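Local coordinates for putative uncharacterized protein PH0355 (Pyrococcus horikoshii, PDB 2Z0T) that is of unknown function but carries an ASCH domain of the PUA clan, and so probably binds RNA, at residues Gly37-Phe42 and Lys48-Gly53. Numbering follows the deposited sequence.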
ATOM      1  N   GLY A  37      -5.692  13.793   0.978  1.00 14.83           N
ATOM      2  CA  GLY A  37      -6.833  14.452   1.590  1.00 16.23           C
ATOM      3  C   GLY A  37      -7.966  13.459   1.783  1.00 16.37           C
ATOM      4  O   GLY A  37      -8.848  13.661   2.619  1.00 17.49           O
ATOM      5  N   ASP A  38      -7.949  12.384   0.998  1.00 16.55           N
ATOM      6  CA  ASP A  38      -8.972  11.346   1.098  1.00 14.47           C
ATOM      7  C   ASP A  38      -8.726  10.492   2.332  1.00 13.41           C
ATOM      8  O   ASP A  38      -7.663  10.556   2.944  1.00 12.48           O
ATOM      9  CB  ASP A  38      -8.949  10.423  -0.126  1.00 14.03           C
ATOM     10  CG  ASP A  38      -9.472  11.086  -1.376  1.00 15.33           C
ATOM     11  OD1 ASP A  38     -10.014  12.207  -1.283  1.00 16.89           O
ATOM     12  OD2 ASP A  38      -9.344  10.472  -2.459  1.00 14.96           O
ATOM     13  N   ILE A  39      -9.717   9.680   2.673  1.00 13.16           N
ATOM     14  CA  ILE A  39      -9.634   8.785   3.813  1.00 15.38           C
ATOM     15  C   ILE A  39      -9.817   7.345   3.347  1.00 14.59           C
ATOM     16  O   ILE A  39     -10.614   7.074   2.445  1.00 14.10           O
ATOM     17  CB  ILE A  39     -10.741   9.094   4.852  1.00 15.53           C
ATOM     18  CG1 ILE A  39     -10.533  10.491   5.438  1.00 20.69           C
ATOM     19  CG2 ILE A  39     -10.749   8.029   5.946  1.00 14.38           C
ATOM     20  CD1 ILE A  39      -9.182  10.683   6.099  1.00 20.40           C
ATOM     21  N   ILE A  40      -9.071   6.426   3.949  1.00 13.63           N
ATOM     22  CA  ILE A  40      -9.217   5.018   3.608  1.00 13.45           C
ATOM     23  C   ILE A  40      -9.664   4.245   4.842  1.00 14.14           C
ATOM     24  O   ILE A  40      -9.070   4.366   5.912  1.00 14.97           O
ATOM     25  CB  ILE A  40      -7.902   4.400   3.076  1.00 15.02           C
ATOM     26  CG1 ILE A  40      -7.538   5.032   1.729  1.00 14.77           C
ATOM     27  CG2 ILE A  40      -8.069   2.888   2.905  1.00 12.89           C
ATOM     28  CD1 ILE A  40      -6.208   4.556   1.170  1.00 11.81           C
ATOM     29  N   ILE A  41     -10.738   3.478   4.688  1.00 13.19           N
ATOM     30  CA  ILE A  41     -11.263   2.656   5.773  1.00 14.88           C
ATOM     31  C   ILE A  41     -10.802   1.237   5.466  1.00 13.52           C
ATOM     32  O   ILE A  41     -11.237   0.638   4.480  1.00 13.76           O
ATOM     33  CB  ILE A  41     -12.809   2.685   5.813  1.00 16.85           C
ATOM     34  CG1 ILE A  41     -13.305   4.127   5.920  1.00 20.96           C
ATOM     35  CG2 ILE A  41     -13.315   1.858   6.991  1.00 19.91           C
ATOM     36  CD1 ILE A  41     -12.832   4.856   7.161  1.00 22.35           C
ATOM     37  N   PHE A  42      -9.912   0.711   6.300  1.00 12.44           N
ATOM     38  CA  PHE A  42      -9.368  -0.632   6.099  1.00 13.46           C
ATOM     39  C   PHE A  42     -10.109  -1.739   6.841  1.00 12.91           C
ATOM     40  O   PHE A  42     -10.524  -1.570   7.985  1.00 15.86           O
ATOM     41  CB  PHE A  42      -7.897  -0.689   6.539  1.00 14.09           C
ATOM     42  CG  PHE A  42      -6.932  -0.058   5.576  1.00 14.88           C
ATOM     43  CD1 PHE A  42      -6.822  -0.523   4.269  1.00 16.03           C
ATOM     44  CD2 PHE A  42      -6.087   0.969   5.997  1.00 15.55           C
ATOM     45  CE1 PHE A  42      -5.879   0.024   3.393  1.00 18.78           C
ATOM     46  CE2 PHE A  42      -5.141   1.522   5.128  1.00 14.64           C
ATOM     47  CZ  PHE A  42      -5.039   1.045   3.826  1.00 16.04           C
ATOM     48  N   LYS A  48      -8.603   3.327  10.206  1.00 15.96           N
ATOM     49  CA  LYS A  48      -8.904   4.438   9.313  1.00 15.59           C
ATOM     50  C   LYS A  48      -7.625   5.247   9.155  1.00 14.35           C
ATOM     51  O   LYS A  48      -6.926   5.499  10.132  1.00 17.01           O
ATOM     52  CB  LYS A  48      -9.998   5.323   9.913  1.00 17.93           C
ATOM     53  CG  LYS A  48     -10.465   6.435   8.994  1.00 25.88           C
ATOM     54  CD  LYS A  48     -11.347   7.440   9.724  1.00 30.63           C
ATOM     55  CE  LYS A  48     -12.568   6.783  10.347  1.00 32.20           C
ATOM     56  NZ  LYS A  48     -13.440   7.796  11.009  1.00 34.20           N
ATOM     57  N   VAL A  49      -7.308   5.641   7.928  1.00 16.05           N
ATOM     58  CA  VAL A  49      -6.101   6.421   7.692  1.00 13.50           C
ATOM     59  C   VAL A  49      -6.364   7.588   6.760  1.00 15.75           C
ATOM     60  O   VAL A  49      -7.317   7.576   5.983  1.00 14.54           O
ATOM     61  CB  VAL A  49      -4.971   5.559   7.068  1.00 15.18           C
ATOM     62  CG1 VAL A  49      -4.621   4.401   7.994  1.00 12.42           C
ATOM     63  CG2 VAL A  49      -5.404   5.045   5.696  1.00 14.22           C
ATOM     64  N   LYS A  50      -5.511   8.600   6.860  1.00 15.64           N
ATOM     65  CA  LYS A  50      -5.598   9.773   6.001  1.00 16.74           C
ATOM     66  C   LYS A  50      -4.563   9.571   4.900  1.00 13.76           C
ATOM     67  O   LYS A  50      -3.464   9.086   5.170  1.00 12.38           O
ATOM     68  CB  LYS A  50      -5.259  11.041   6.791  1.00 19.42           C
ATOM     69  CG  LYS A  50      -5.026  12.272   5.922  1.00 23.20           C
ATOM     70  CD  LYS A  50      -6.297  12.766   5.233  1.00 26.32           C
ATOM     71  CE  LYS A  50      -7.224  13.464   6.218  1.00 32.12           C
ATOM     72  NZ  LYS A  50      -8.353  14.146   5.525  1.00 35.29           N
ATOM     73  N   VAL A  51      -4.922   9.912   3.666  1.00 12.93           N
ATOM     74  CA  VAL A  51      -4.000   9.784   2.536  1.00 13.24           C
ATOM     75  C   VAL A  51      -3.180  11.065   2.476  1.00 13.57           C
ATOM     76  O   VAL A  51      -3.732  12.155   2.301  1.00 13.72           O
ATOM     77  CB  VAL A  51      -4.756   9.612   1.202  1.00 14.05           C
ATOM     78  CG1 VAL A  51      -3.761   9.565   0.036  1.00 14.15           C
ATOM     79  CG2 VAL A  51      -5.584   8.336   1.235  1.00 12.19           C
ATOM     80  N   LYS A  52      -1.864  10.930   2.630  1.00 13.83           N
ATOM     81  CA  LYS A  52      -0.967  12.080   2.618  1.00 14.53           C
ATOM     82  C   LYS A  52      -0.209  12.240   1.304  1.00 15.45           C
ATOM     83  O   LYS A  52       0.282  13.327   1.001  1.00 13.80           O
ATOM     84  CB  LYS A  52       0.043  11.967   3.764  1.00 16.60           C
ATOM     85  CG  LYS A  52      -0.569  11.637   5.122  1.00 19.65           C
ATOM     86  CD  LYS A  52      -1.547  12.693   5.594  1.00 25.52           C
ATOM     87  CE  LYS A  52      -0.858  14.009   5.893  1.00 29.48           C
ATOM     88  NZ  LYS A  52      -1.806  14.999   6.487  1.00 32.21           N
ATOM     89  N   GLY A  53      -0.110  11.160   0.530  1.00 12.78           N
ATOM     90  CA  GLY A  53       0.606  11.229  -0.732  1.00 11.42           C
ATOM     91  C   GLY A  53       0.325  10.055  -1.649  1.00 13.30           C
ATOM     92  O   GLY A  53      -0.083   8.986  -1.191  1.00 10.16           O
TER
HETATM   93  O   HOH W   1      -8.805  16.202   3.896  1.00 37.50           O
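Ile40 and Val49 face each other as an antiparallel hydrogen-bonded pair, Ile40 N reaching Val49 O at 2.9 Å and Val49 N returning to Ile40 O; both bonds are nearly straight. Toward Gly37 the ladder continues through Val51, whose N donates to Asp38 O and whose O accepts from Gly37 N.

On the face holding Ile39, Ile41, Lys48 and Lys50, the lysine chains supply apolar cover. Lys50 can be followed outward: CB lies 4.0 Å from Ile39 CD1, CD lies against both Asp38 O (3.5 Å) and that methyl, and CE presses on Ile39 CD1 at 3.4 Å, a tight carbon pair. Two successive bends, chi2 68° and chi3 74°, turn the chain along Ile39 CD1 toward the loop that precedes strand 39-42, bringing NZ to Gly37 O at 3.0 Å. The ammonium stands above the carbonyl plane, 43° out of it, and a water bridges the same two atoms. With Lys50 cut back to alanine, Gly37 O would probably lose its direct ammonium donor, and Ile39 CD1 the methylenes lying against it. Lys48 CG, meanwhile, sits against both Ile41 CD1 and Ile39 CG2.

The other face is mainly apolar: Val49 CG2 touches Ile40 CB and, at 3.6 Å, Phe42 CE2, while Ile40 CG2 lies over one face of the Phe42 ring, 3.6 Å above its centre. Val51 CG2 meets Ile40 CD1.

The two segments belong to the beta hairpin of strands 39-42 and 47-57 within the ASCH domain's mixed sheet. Strand 39-42 is hydrogen-bonded on its far edge to strand 2-5, and the Asp38 carboxylate accepts from Trp3 NE1 and Lys35 N at OD2 and from Met1 N at OD1; beyond strand 47-57 comes strand 100-107, whose Ile105 and Ile103 touch Val49 and Val51, while Phe42 reaches Glu23 and Arg25 of strand 22-26.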